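Local coordinates for putative metal binding protein (Coccidioides immitis, PDB 3CVG) that is of undemonstrated function but probably binds a metal ion or a related small solute, as a member of the periplasmic binding protein superfamily, at residues D127-M132 against A161-S166; D134-G139 against S177-Q182; I221-K224 against D230-L233. All blocks are in the same frame, centred on the assembly; numbering follows the deposited sequence.

Interaction 1 (D127-M132 against A161-S166)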
ATOM      1  N   ASP A 127     -10.642  15.961   9.606  1.00 25.81           N
ATOM      2  CA  ASP A 127     -11.864  16.746   9.572  1.00 27.99           C
ATOM      3  C   ASP A 127     -12.781  16.272   8.444  1.00 27.30           C
ATOM      4  O   ASP A 127     -13.997  16.446   8.515  1.00 28.33           O
ATOM      5  CB  ASP A 127     -11.534  18.234   9.429  1.00 32.43           C
ATOM      6  CG  ASP A 127     -10.706  18.758  10.598  1.00 37.82           C
ATOM      7  OD1 ASP A 127     -11.041  18.418  11.756  1.00 40.22           O
ATOM      8  OD2 ASP A 127      -9.725  19.504  10.374  1.00 39.88           O
HETATM    9  N   MSE A 128     -12.206  15.674   7.404  1.00 24.97           N
HETATM   10  CA  MSE A 128     -13.018  15.163   6.305  1.00 24.37           C
HETATM   11  C   MSE A 128     -13.785  13.955   6.818  1.00 23.10           C
HETATM   12  O   MSE A 128     -14.968  13.797   6.538  1.00 24.41           O
HETATM   13  CB  MSE A 128     -12.146  14.762   5.106  1.00 22.67           C
HETATM   14  CG  MSE A 128     -11.739  15.946   4.239  1.00 25.89           C
HETATM   15 SE   MSE A 128     -10.622  15.456   2.766  1.00 33.84          SE
HETATM   16  CE  MSE A 128      -8.927  15.914   3.546  1.00 32.35           C
ATOM     17  N   PHE A 129     -13.100  13.112   7.587  1.00 22.95           N
ATOM     18  CA  PHE A 129     -13.734  11.933   8.156  1.00 22.79           C
ATOM     19  C   PHE A 129     -14.825  12.347   9.137  1.00 21.36           C
ATOM     20  O   PHE A 129     -15.894  11.750   9.162  1.00 17.74           O
ATOM     21  CB  PHE A 129     -12.690  11.039   8.837  1.00 20.54           C
ATOM     22  CG  PHE A 129     -12.079  10.031   7.905  1.00 21.01           C
ATOM     23  CD1 PHE A 129     -11.247  10.440   6.864  1.00 20.05           C
ATOM     24  CD2 PHE A 129     -12.408   8.679   8.011  1.00 18.72           C
ATOM     25  CE1 PHE A 129     -10.757   9.519   5.936  1.00 18.61           C
ATOM     26  CE2 PHE A 129     -11.923   7.752   7.083  1.00 20.87           C
ATOM     27  CZ  PHE A 129     -11.100   8.174   6.048  1.00 18.65           C
ATOM     28  N   SER A 130     -14.565  13.383   9.928  1.00 23.71           N
ATOM     29  CA  SER A 130     -15.560  13.878  10.877  1.00 23.64           C
ATOM     30  C   SER A 130     -16.806  14.352  10.122  1.00 25.17           C
ATOM     31  O   SER A 130     -17.942  14.090  10.532  1.00 27.03           O
ATOM     32  CB  SER A 130     -14.986  15.040  11.691  1.00 27.79           C
ATOM     33  OG  SER A 130     -16.003  15.682  12.449  1.00 28.83           O
ATOM     34  N   LYS A 131     -16.581  15.048   9.013  1.00 24.94           N
ATOM     35  CA  LYS A 131     -17.667  15.571   8.190  1.00 25.45           C
ATOM     36  C   LYS A 131     -18.495  14.447   7.553  1.00 24.51           C
ATOM     37  O   LYS A 131     -19.726  14.506   7.544  1.00 23.57           O
ATOM     38  CB  LYS A 131     -17.093  16.478   7.094  1.00 28.23           C
ATOM     39  CG  LYS A 131     -17.983  17.652   6.727  1.00 32.53           C
ATOM     40  CD  LYS A 131     -17.198  18.680   5.917  1.00 36.58           C
ATOM     41  CE  LYS A 131     -18.000  19.946   5.667  1.00 39.30           C
ATOM     42  NZ  LYS A 131     -17.155  21.006   5.044  1.00 40.89           N
HETATM   43  N   MSE A 132     -17.825  13.436   7.007  1.00 22.76           N
HETATM   44  CA  MSE A 132     -18.539  12.317   6.402  1.00 21.51           C
HETATM   45  C   MSE A 132     -19.415  11.631   7.445  1.00 21.44           C
HETATM   46  O   MSE A 132     -20.584  11.343   7.189  1.00 23.43           O
HETATM   47  CB  MSE A 132     -17.559  11.295   5.805  1.00 21.52           C
HETATM   48  CG  MSE A 132     -16.996  11.673   4.425  1.00 23.33           C
HETATM   49 SE   MSE A 132     -15.824  10.314   3.637  1.00 29.34          SE
HETATM   50  CE  MSE A 132     -17.019   8.802   3.755  1.00 34.43           C
ATOM     51  N   ALA A 161      -9.476   2.314   8.872  1.00 21.56           N
ATOM     52  CA  ALA A 161      -9.920   1.917  10.217  1.00 17.84           C
ATOM     53  C   ALA A 161      -9.227   2.906  11.153  1.00 17.65           C
ATOM     54  O   ALA A 161      -9.862   3.501  12.040  1.00 16.46           O
ATOM     55  CB  ALA A 161      -9.509   0.399  10.582  1.00 18.18           C
ATOM     56  N   GLU A 162      -7.934   3.108  10.915  1.00 18.58           N
ATOM     57  CA  GLU A 162      -7.128   4.030  11.691  1.00 21.37           C
ATOM     58  C   GLU A 162      -7.729   5.444  11.645  1.00 21.01           C
ATOM     59  O   GLU A 162      -7.801   6.116  12.674  1.00 20.08           O
ATOM     60  CB  GLU A 162      -5.749   4.056  11.071  1.00 25.04           C
ATOM     61  CG  GLU A 162      -4.614   4.281  12.023  1.00 29.98           C
ATOM     62  CD  GLU A 162      -3.291   3.891  11.380  1.00 31.54           C
ATOM     63  OE1 GLU A 162      -2.835   4.606  10.458  1.00 33.59           O
ATOM     64  OE2 GLU A 162      -2.727   2.845  11.766  1.00 32.54           O
ATOM     65  N   LEU A 163      -8.120   5.906  10.452  1.00 19.07           N
ATOM     66  CA  LEU A 163      -8.675   7.254  10.296  1.00 19.43           C
ATOM     67  C   LEU A 163      -9.983   7.421  11.077  1.00 19.24           C
ATOM     68  O   LEU A 163     -10.187   8.430  11.745  1.00 20.38           O
ATOM     69  CB  LEU A 163      -8.868   7.562   8.802  1.00 18.56           C
ATOM     70  CG  LEU A 163      -7.543   7.704   8.048  1.00 18.93           C
ATOM     71  CD1 LEU A 163      -7.795   7.796   6.559  1.00 19.12           C
ATOM     72  CD2 LEU A 163      -6.823   8.939   8.555  1.00 21.55           C
ATOM     73  N   TRP A 164     -10.870   6.432  11.007  1.00 18.43           N
ATOM     74  CA  TRP A 164     -12.126   6.515  11.763  1.00 18.75           C
ATOM     75  C   TRP A 164     -11.860   6.605  13.269  1.00 18.79           C
ATOM     76  O   TRP A 164     -12.429   7.455  13.973  1.00 18.89           O
ATOM     77  CB  TRP A 164     -13.013   5.298  11.465  1.00 19.04           C
ATOM     78  CG  TRP A 164     -13.615   5.351  10.082  1.00 17.66           C
ATOM     79  CD1 TRP A 164     -13.379   4.500   9.046  1.00 16.75           C
ATOM     80  CD2 TRP A 164     -14.509   6.351   9.585  1.00 16.90           C
ATOM     81  NE1 TRP A 164     -14.071   4.907   7.926  1.00 17.03           N
ATOM     82  CE2 TRP A 164     -14.774   6.043   8.232  1.00 15.55           C
ATOM     83  CE3 TRP A 164     -15.110   7.482  10.151  1.00 17.00           C
ATOM     84  CZ2 TRP A 164     -15.613   6.823   7.437  1.00 15.85           C
ATOM     85  CZ3 TRP A 164     -15.944   8.262   9.356  1.00 17.26           C
ATOM     86  CH2 TRP A 164     -16.186   7.927   8.016  1.00 15.98           C
ATOM     87  N   LEU A 165     -10.994   5.729  13.764  1.00 18.32           N
ATOM     88  CA  LEU A 165     -10.661   5.737  15.183  1.00 20.34           C
ATOM     89  C   LEU A 165     -10.034   7.069  15.596  1.00 22.23           C
ATOM     90  O   LEU A 165     -10.257   7.524  16.715  1.00 22.67           O
ATOM     91  CB  LEU A 165      -9.703   4.592  15.525  1.00 20.07           C
ATOM     92  CG  LEU A 165     -10.254   3.156  15.426  1.00 24.15           C
ATOM     93  CD1 LEU A 165      -9.176   2.192  15.845  1.00 24.41           C
ATOM     94  CD2 LEU A 165     -11.473   2.975  16.319  1.00 25.57           C
ATOM     95  N   SER A 166      -9.266   7.693  14.699  1.00 22.24           N
ATOM     96  CA  SER A 166      -8.609   8.973  15.004  1.00 24.23           C
ATOM     97  C   SER A 166      -9.613  10.069  15.374  1.00 23.07           C
ATOM     98  O   SER A 166      -9.265  11.027  16.068  1.00 24.79           O
ATOM     99  CB  SER A 166      -7.738   9.449  13.824  1.00 22.72           C
ATOM    100  OG  SER A 166      -8.528   9.924  12.742  1.00 26.48           O
TER

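Interaction 2 (D134-G139 against S177-Q182)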
ATOM      1  N   ASP A 134     -20.812  12.724  10.315  1.00 24.05           N
ATOM      2  CA  ASP A 134     -21.996  13.498  10.671  1.00 26.15           C
ATOM      3  C   ASP A 134     -23.019  13.540   9.534  1.00 26.38           C
ATOM      4  O   ASP A 134     -24.227  13.417   9.767  1.00 26.16           O
ATOM      5  CB  ASP A 134     -21.591  14.918  11.080  1.00 25.86           C
ATOM      6  CG  ASP A 134     -20.614  14.934  12.246  1.00 28.94           C
ATOM      7  OD1 ASP A 134     -20.459  13.892  12.926  1.00 28.05           O
ATOM      8  OD2 ASP A 134     -20.003  15.994  12.495  1.00 30.93           O
ATOM      9  N   ALA A 135     -22.540  13.700   8.305  1.00 26.86           N
ATOM     10  CA  ALA A 135     -23.438  13.742   7.152  1.00 27.52           C
ATOM     11  C   ALA A 135     -24.057  12.366   6.919  1.00 27.62           C
ATOM     12  O   ALA A 135     -25.203  12.255   6.500  1.00 27.44           O
ATOM     13  CB  ALA A 135     -22.681  14.192   5.905  1.00 27.71           C
ATOM     14  N   ALA A 136     -23.291  11.313   7.176  1.00 26.52           N
ATOM     15  CA  ALA A 136     -23.814   9.969   6.985  1.00 25.08           C
ATOM     16  C   ALA A 136     -24.864   9.715   8.063  1.00 25.63           C
ATOM     17  O   ALA A 136     -25.916   9.137   7.799  1.00 25.15           O
ATOM     18  CB  ALA A 136     -22.687   8.942   7.075  1.00 22.89           C
ATOM     19  N   GLU A 137     -24.575  10.157   9.281  1.00 25.83           N
ATOM     20  CA  GLU A 137     -25.514   9.990  10.376  1.00 28.43           C
ATOM     21  C   GLU A 137     -26.810  10.754  10.109  1.00 30.22           C
ATOM     22  O   GLU A 137     -27.883  10.291  10.471  1.00 29.89           O
ATOM     23  CB  GLU A 137     -24.870  10.445  11.683  1.00 28.55           C
ATOM     24  CG  GLU A 137     -23.877   9.435  12.217  1.00 29.47           C
ATOM     25  CD  GLU A 137     -24.562   8.156  12.642  1.00 30.62           C
ATOM     26  OE1 GLU A 137     -25.327   8.211  13.626  1.00 33.09           O
ATOM     27  OE2 GLU A 137     -24.354   7.107  11.996  1.00 28.67           O
ATOM     28  N   ALA A 138     -26.710  11.915   9.468  1.00 32.74           N
ATOM     29  CA  ALA A 138     -27.901  12.709   9.136  1.00 35.28           C
ATOM     30  C   ALA A 138     -28.729  11.957   8.090  1.00 37.36           C
ATOM     31  O   ALA A 138     -29.956  12.072   8.050  1.00 38.09           O
ATOM     32  CB  ALA A 138     -27.493  14.075   8.599  1.00 34.81           C
ATOM     33  N   GLY A 139     -28.039  11.199   7.241  1.00 38.90           N
ATOM     34  CA  GLY A 139     -28.685  10.400   6.210  1.00 41.14           C
ATOM     35  C   GLY A 139     -29.739  11.069   5.347  1.00 42.30           C
ATOM     36  O   GLY A 139     -30.576  10.383   4.752  1.00 44.33           O
ATOM     37  N   SER A 177     -22.839   0.998  12.032  1.00 18.94           N
ATOM     38  CA  SER A 177     -23.123   2.102  11.124  1.00 18.81           C
ATOM     39  C   SER A 177     -23.383   1.511   9.741  1.00 18.62           C
ATOM     40  O   SER A 177     -22.450   1.086   9.039  1.00 17.07           O
ATOM     41  CB  SER A 177     -21.932   3.068  11.091  1.00 20.36           C
ATOM     42  OG  SER A 177     -21.633   3.557  12.388  1.00 17.13           O
ATOM     43  N   THR A 178     -24.653   1.501   9.343  1.00 17.69           N
ATOM     44  CA  THR A 178     -25.039   0.913   8.072  1.00 17.67           C
ATOM     45  C   THR A 178     -24.453   1.571   6.837  1.00 17.07           C
ATOM     46  O   THR A 178     -24.417   0.943   5.776  1.00 16.40           O
ATOM     47  CB  THR A 178     -26.597   0.816   7.931  1.00 19.41           C
ATOM     48  OG1 THR A 178     -27.179   2.122   7.956  1.00 21.80           O
ATOM     49  CG2 THR A 178     -27.172  -0.007   9.074  1.00 20.06           C
ATOM     50  N   TRP A 179     -24.013   2.823   6.963  1.00 17.01           N
ATOM     51  CA  TRP A 179     -23.377   3.524   5.844  1.00 17.84           C
ATOM     52  C   TRP A 179     -21.911   3.059   5.656  1.00 18.16           C
ATOM     53  O   TRP A 179     -21.251   3.420   4.671  1.00 17.22           O
ATOM     54  CB  TRP A 179     -23.408   5.038   6.067  1.00 19.29           C
ATOM     55  CG  TRP A 179     -23.014   5.481   7.456  1.00 19.04           C
ATOM     56  CD1 TRP A 179     -23.854   5.735   8.499  1.00 19.81           C
ATOM     57  CD2 TRP A 179     -21.690   5.749   7.933  1.00 19.50           C
ATOM     58  NE1 TRP A 179     -23.137   6.151   9.598  1.00 18.97           N
ATOM     59  CE2 TRP A 179     -21.806   6.170   9.279  1.00 19.48           C
ATOM     60  CE3 TRP A 179     -20.415   5.674   7.358  1.00 18.71           C
ATOM     61  CZ2 TRP A 179     -20.696   6.516  10.057  1.00 20.70           C
ATOM     62  CZ3 TRP A 179     -19.309   6.016   8.131  1.00 18.65           C
ATOM     63  CH2 TRP A 179     -19.456   6.433   9.466  1.00 21.49           C
ATOM     64  N   TYR A 180     -21.405   2.278   6.610  1.00 17.40           N
ATOM     65  CA  TYR A 180     -20.042   1.747   6.535  1.00 16.33           C
ATOM     66  C   TYR A 180     -20.220   0.481   5.708  1.00 16.66           C
ATOM     67  O   TYR A 180     -20.617  -0.573   6.222  1.00 17.45           O
ATOM     68  CB  TYR A 180     -19.507   1.425   7.937  1.00 16.10           C
ATOM     69  CG  TYR A 180     -18.035   1.048   7.978  1.00 15.46           C
ATOM     70  CD1 TYR A 180     -17.034   2.000   7.735  1.00 15.13           C
ATOM     71  CD2 TYR A 180     -17.641  -0.252   8.287  1.00 16.54           C
ATOM     72  CE1 TYR A 180     -15.673   1.654   7.805  1.00 15.41           C
ATOM     73  CE2 TYR A 180     -16.293  -0.605   8.354  1.00 17.65           C
ATOM     74  CZ  TYR A 180     -15.313   0.349   8.116  1.00 15.52           C
ATOM     75  OH  TYR A 180     -13.976  -0.009   8.193  1.00 16.44           O
ATOM     76  N   HIS A 181     -19.930   0.614   4.418  1.00 15.70           N
ATOM     77  CA  HIS A 181     -20.111  -0.439   3.431  1.00 15.28           C
ATOM     78  C   HIS A 181     -18.948  -1.398   3.223  1.00 16.16           C
ATOM     79  O   HIS A 181     -17.877  -1.013   2.741  1.00 15.60           O
ATOM     80  CB  HIS A 181     -20.481   0.215   2.093  1.00 13.88           C
ATOM     81  CG  HIS A 181     -20.708  -0.761   0.977  1.00 14.67           C
ATOM     82  ND1 HIS A 181     -20.567  -0.412  -0.351  1.00 15.36           N
ATOM     83  CD2 HIS A 181     -21.056  -2.066   0.987  1.00 14.88           C
ATOM     84  CE1 HIS A 181     -20.813  -1.468  -1.108  1.00 17.67           C
ATOM     85  NE2 HIS A 181     -21.113  -2.485  -0.321  1.00 15.12           N
ATOM     86  N   GLN A 182     -19.191  -2.654   3.579  1.00 15.24           N
ATOM     87  CA  GLN A 182     -18.213  -3.717   3.442  1.00 15.60           C
ATOM     88  C   GLN A 182     -18.304  -4.329   2.056  1.00 16.09           C
ATOM     89  O   GLN A 182     -19.293  -4.983   1.726  1.00 18.25           O
ATOM     90  CB  GLN A 182     -18.466  -4.812   4.486  1.00 15.58           C
ATOM     91  CG  GLN A 182     -18.184  -4.397   5.925  1.00 17.02           C
ATOM     92  CD  GLN A 182     -18.496  -5.510   6.922  1.00 20.82           C
ATOM     93  OE1 GLN A 182     -18.405  -6.700   6.602  1.00 21.40           O
ATOM     94  NE2 GLN A 182     -18.843  -5.126   8.138  1.00 19.27           N
TER
HETATM   95  O   HOH W   1     -23.500   5.143  13.512  1.00 25.60           O

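Interaction 3 (I221-K224 against D230-L233)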
ATOM      1  N   ILE A 221     -11.001  13.447  -6.424  1.00 23.51           N
ATOM      2  CA  ILE A 221      -9.946  13.169  -5.446  1.00 23.93           C
ATOM      3  C   ILE A 221     -10.042  14.256  -4.390  1.00 23.51           C
ATOM      4  O   ILE A 221      -9.712  15.410  -4.659  1.00 24.48           O
ATOM      5  CB  ILE A 221      -8.531  13.226  -6.084  1.00 23.51           C
ATOM      6  CG1 ILE A 221      -8.383  12.113  -7.115  1.00 23.51           C
ATOM      7  CG2 ILE A 221      -7.446  13.103  -4.994  1.00 23.64           C
ATOM      8  CD1 ILE A 221      -7.121  12.228  -7.972  1.00 23.55           C
ATOM      9  N   TYR A 222     -10.504  13.902  -3.196  1.00 22.15           N
ATOM     10  CA  TYR A 222     -10.637  14.885  -2.128  1.00 23.06           C
ATOM     11  C   TYR A 222      -9.350  15.073  -1.335  1.00 23.38           C
ATOM     12  O   TYR A 222      -9.148  16.108  -0.708  1.00 23.35           O
ATOM     13  CB  TYR A 222     -11.800  14.501  -1.206  1.00 21.97           C
ATOM     14  CG  TYR A 222     -13.138  14.654  -1.891  1.00 24.20           C
ATOM     15  CD1 TYR A 222     -13.668  15.921  -2.140  1.00 24.14           C
ATOM     16  CD2 TYR A 222     -13.840  13.543  -2.361  1.00 22.45           C
ATOM     17  CE1 TYR A 222     -14.850  16.084  -2.847  1.00 24.66           C
ATOM     18  CE2 TYR A 222     -15.032  13.696  -3.074  1.00 25.33           C
ATOM     19  CZ  TYR A 222     -15.526  14.974  -3.313  1.00 24.58           C
ATOM     20  OH  TYR A 222     -16.676  15.146  -4.050  1.00 26.63           O
ATOM     21  N   LYS A 223      -8.474  14.075  -1.365  1.00 23.31           N
ATOM     22  CA  LYS A 223      -7.212  14.178  -0.649  1.00 24.71           C
ATOM     23  C   LYS A 223      -6.270  13.091  -1.117  1.00 24.68           C
ATOM     24  O   LYS A 223      -6.638  11.920  -1.153  1.00 22.69           O
ATOM     25  CB  LYS A 223      -7.433  14.042   0.862  1.00 25.41           C
ATOM     26  CG  LYS A 223      -6.174  14.268   1.703  1.00 27.62           C
ATOM     27  CD  LYS A 223      -5.629  15.684   1.549  1.00 31.06           C
ATOM     28  CE  LYS A 223      -4.404  15.922   2.437  1.00 37.25           C
ATOM     29  NZ  LYS A 223      -3.224  15.031   2.118  1.00 39.25           N
ATOM     30  N   LYS A 224      -5.059  13.500  -1.487  1.00 23.38           N
ATOM     31  CA  LYS A 224      -4.026  12.583  -1.949  1.00 24.23           C
ATOM     32  C   LYS A 224      -2.846  12.716  -1.001  1.00 23.67           C
ATOM     33  O   LYS A 224      -2.449  13.829  -0.646  1.00 21.21           O
ATOM     34  CB  LYS A 224      -3.577  12.939  -3.371  1.00 26.07           C
ATOM     35  CG  LYS A 224      -2.582  11.945  -3.959  1.00 30.34           C
ATOM     36  CD  LYS A 224      -1.993  12.445  -5.275  1.00 34.76           C
ATOM     37  CE  LYS A 224      -1.161  11.364  -5.955  1.00 36.04           C
ATOM     38  NZ  LYS A 224      -0.591  11.829  -7.258  1.00 37.18           N
ATOM     39  N   ASP A 230       4.772  12.872   8.289  1.00 27.97           N
ATOM     40  CA  ASP A 230       3.636  12.681   9.177  1.00 27.92           C
ATOM     41  C   ASP A 230       2.268  12.716   8.501  1.00 26.99           C
ATOM     42  O   ASP A 230       1.242  12.745   9.179  1.00 27.45           O
ATOM     43  CB  ASP A 230       3.673  13.708  10.312  1.00 29.35           C
ATOM     44  CG  ASP A 230       4.898  13.552  11.202  1.00 31.38           C
ATOM     45  OD1 ASP A 230       5.304  12.400  11.484  1.00 34.55           O
ATOM     46  OD2 ASP A 230       5.454  14.583  11.629  1.00 33.13           O
ATOM     47  N   ASP A 231       2.248  12.715   7.173  1.00 25.44           N
ATOM     48  CA  ASP A 231       0.983  12.730   6.440  1.00 25.42           C
ATOM     49  C   ASP A 231       0.323  11.360   6.658  1.00 22.85           C
ATOM     50  O   ASP A 231       0.883  10.341   6.288  1.00 22.22           O
ATOM     51  CB  ASP A 231       1.244  12.944   4.948  1.00 25.60           C
ATOM     52  CG  ASP A 231      -0.038  13.130   4.149  1.00 27.75           C
ATOM     53  OD1 ASP A 231      -1.046  12.454   4.458  1.00 25.93           O
ATOM     54  OD2 ASP A 231      -0.031  13.945   3.200  1.00 26.79           O
ATOM     55  N   PRO A 232      -0.873  11.328   7.264  1.00 23.04           N
ATOM     56  CA  PRO A 232      -1.542  10.043   7.500  1.00 23.09           C
ATOM     57  C   PRO A 232      -1.709   9.209   6.231  1.00 21.30           C
ATOM     58  O   PRO A 232      -1.663   7.981   6.287  1.00 26.15           O
ATOM     59  CB  PRO A 232      -2.885  10.459   8.098  1.00 23.70           C
ATOM     60  CG  PRO A 232      -2.576  11.761   8.772  1.00 25.28           C
ATOM     61  CD  PRO A 232      -1.708  12.443   7.744  1.00 23.43           C
ATOM     62  N   LEU A 233      -1.881   9.871   5.090  1.00 20.65           N
ATOM     63  CA  LEU A 233      -2.066   9.163   3.834  1.00 19.47           C
ATOM     64  C   LEU A 233      -0.778   8.702   3.147  1.00 19.51           C
ATOM     65  O   LEU A 233      -0.813   8.236   2.012  1.00 19.65           O
ATOM     66  CB  LEU A 233      -2.921  10.004   2.872  1.00 19.64           C
ATOM     67  CG  LEU A 233      -4.356  10.349   3.305  1.00 20.29           C
ATOM     68  CD1 LEU A 233      -5.139  10.907   2.105  1.00 19.95           C
ATOM     69  CD2 LEU A 233      -5.058   9.101   3.839  1.00 19.90           C
TER
HETATM   70  O   HOH W   2      -3.601  13.730   4.369  1.00 24.22           O

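Interaction 1 (D127-M132 against A161-S166)
Phe129 drives the edge of its ring against the face of the Trp164 indole, and this edge-to-face pair is the tightly packed part of the contact. The evidence is direct: the Phe129 ring and the six-membered ring of Trp164 have centroids 4.6 Å apart and planes inclined at 68°, and Phe129 CD2 stands 3.5 Å from Trp164 CD2, above the middle of the indole. One face of the same phenyl ring is taken by Leu163, whose CB lies nearly over it, 3.6 Å from the centroid of the Phe129 ring, a CH-pi contact. Leu163 CD1 reaches further round to Phe129 CZ at 3.4 Å. Trp164 CG is anti to its carbonyl carbon (chi1 -72°), which lays the indole across the Phe129 side chain and brings CZ3 to 3.5 Å from the carbonyl O of Phe129. Packing is looser beyond this, where Met132 CB meets Trp164 CH2 obliquely at 4.3 Å. The solvent side lies on the outer helical faces, where Asp127 on one helix and Glu162 and Leu165 on the other are exposed and take no part.

The axes of the two short helical segments approach to 9.3 Å and cross at -79°, so the meeting is compact, centred on Phe129 and Trp164. Ile202 of strand 200-204 touches both Phe129 and Leu163, placing the crossing against that strand, while Phe147 adds another edge-to-face partner to Trp164. With no hydrogen bond between the segments and all four touching residues buried, cohesion probably comes from apolar burial and dispersion, with the ring geometry giving direction.

Interaction 2 (D134-G139 against S177-Q182)
The indole of Trp179 is sandwiched between two small side chains: Ala136 CB lies over one face and Ser177 CB over the opposite one, while Glu137 OE2 sits at the edge, in the ring plane. Ala136 CB is 3.4 Å from the centroid of the five-membered ring of Trp179, so the methyl makes a CH-pi contact from almost directly above. At the edge, Trp179 NE1 donates to Glu137 OE2 over 2.9 Å. The N-H...O angle of 171° makes the bond nearly straight, and it uses the anti lone pair of the carboxylate oxygen, the one turned away from OE1. Carboxylate and indole planes stand 63° apart. Glu137 achieves this by bending its chain at chi2 (-67°), which curls the carboxylate back from the exposed helix surface to the ring edge.

OE2 is gripped a second time by a water that donates to it at 2.6 Å and also bonds Ser177 OG at 2.7 Å. Through this water the serine on the far face of the ring is tied to the acid at its edge. Trp179 also meets the ring of Trp164. The type I turn from Ser177 to Tyr180, closed by Tyr180 N bonding Ser177 O, leads into strand 180-182. The arrangement is thus a helix end packed on a beta turn, within one lobe of a fold consistent with the periplasmic binding protein superfamily.

Interaction 3 (I221-K224 against D230-L233)
Lys223 NZ is gripped by three groups: a water, the carboxylate of Asp231 and the backbone O of Lys224. The shortest of these links is to the water, which accepts from Lys223 NZ at 2.6 Å and donates to Asp231 OD1 at 2.9 Å. The direct ion pair is longer, Lys223 NZ to Asp231 OD2 measuring 3.5 Å; each leg of the water bridge is shorter than this direct contact, which is long for an ion pair. NZ also donates to Lys224 O at 3.1 Å; the donor stands above the carbonyl plane, 57° out of it, and the bond does not follow a lone pair. The ammonium group is brought back to its own strand by bends at chi2 and chi4, which fold an otherwise extended chain.

Asp231 is itself held by its loop. Its OD1 accepts from Leu233 N at 2.8 Å, 26° out of the carboxylate plane and on the anti side, and its OD2 is bonded by Thr226. These bonds should restrain the rotation of the carboxylate, and the nearby ammonium charge would probably favour its ionised form. Nearer the strand, along the lysine chain, Leu233 CD1 lies 3.5 Å from Lys223 CG, so Lys223 offers its aliphatic part to Leu233 and its ammonium to Asp231. Met128 of helix 125-138 also packs on Lys223, and Leu163 of helix 155-166 on Leu233.

Two recognised motifs frame the contact. In strand 220-224 a classic beta bulge sets Tyr222 and Lys223 together opposite Leu109, and the bond from Leu233 N to Asp231 OD1 defines an Asx turn in the loop leading to strand 234-241.

Overall arrangement
Interactions 1 and 2 both use helix 125-138, at successive places along it, and they touch through Trp164, which packs on Trp179 and Tyr180. Interaction 1 is a buried helix crossing without hydrogen bonds, made mostly by apolar side chains; interaction 2, nearer the helix end, is partly buried and adds a charged acceptor and a water. Interaction 3 joins a strand to the loop that follows it and is also partly buried, combining ionic and water-bridged links with leucine packing. It touches interaction 1 by side-chain packing, whereas its nearest atoms lie about 12 Å from those of interaction 2. Among these three contacts, the polar bonds lie in the two that are only partly buried.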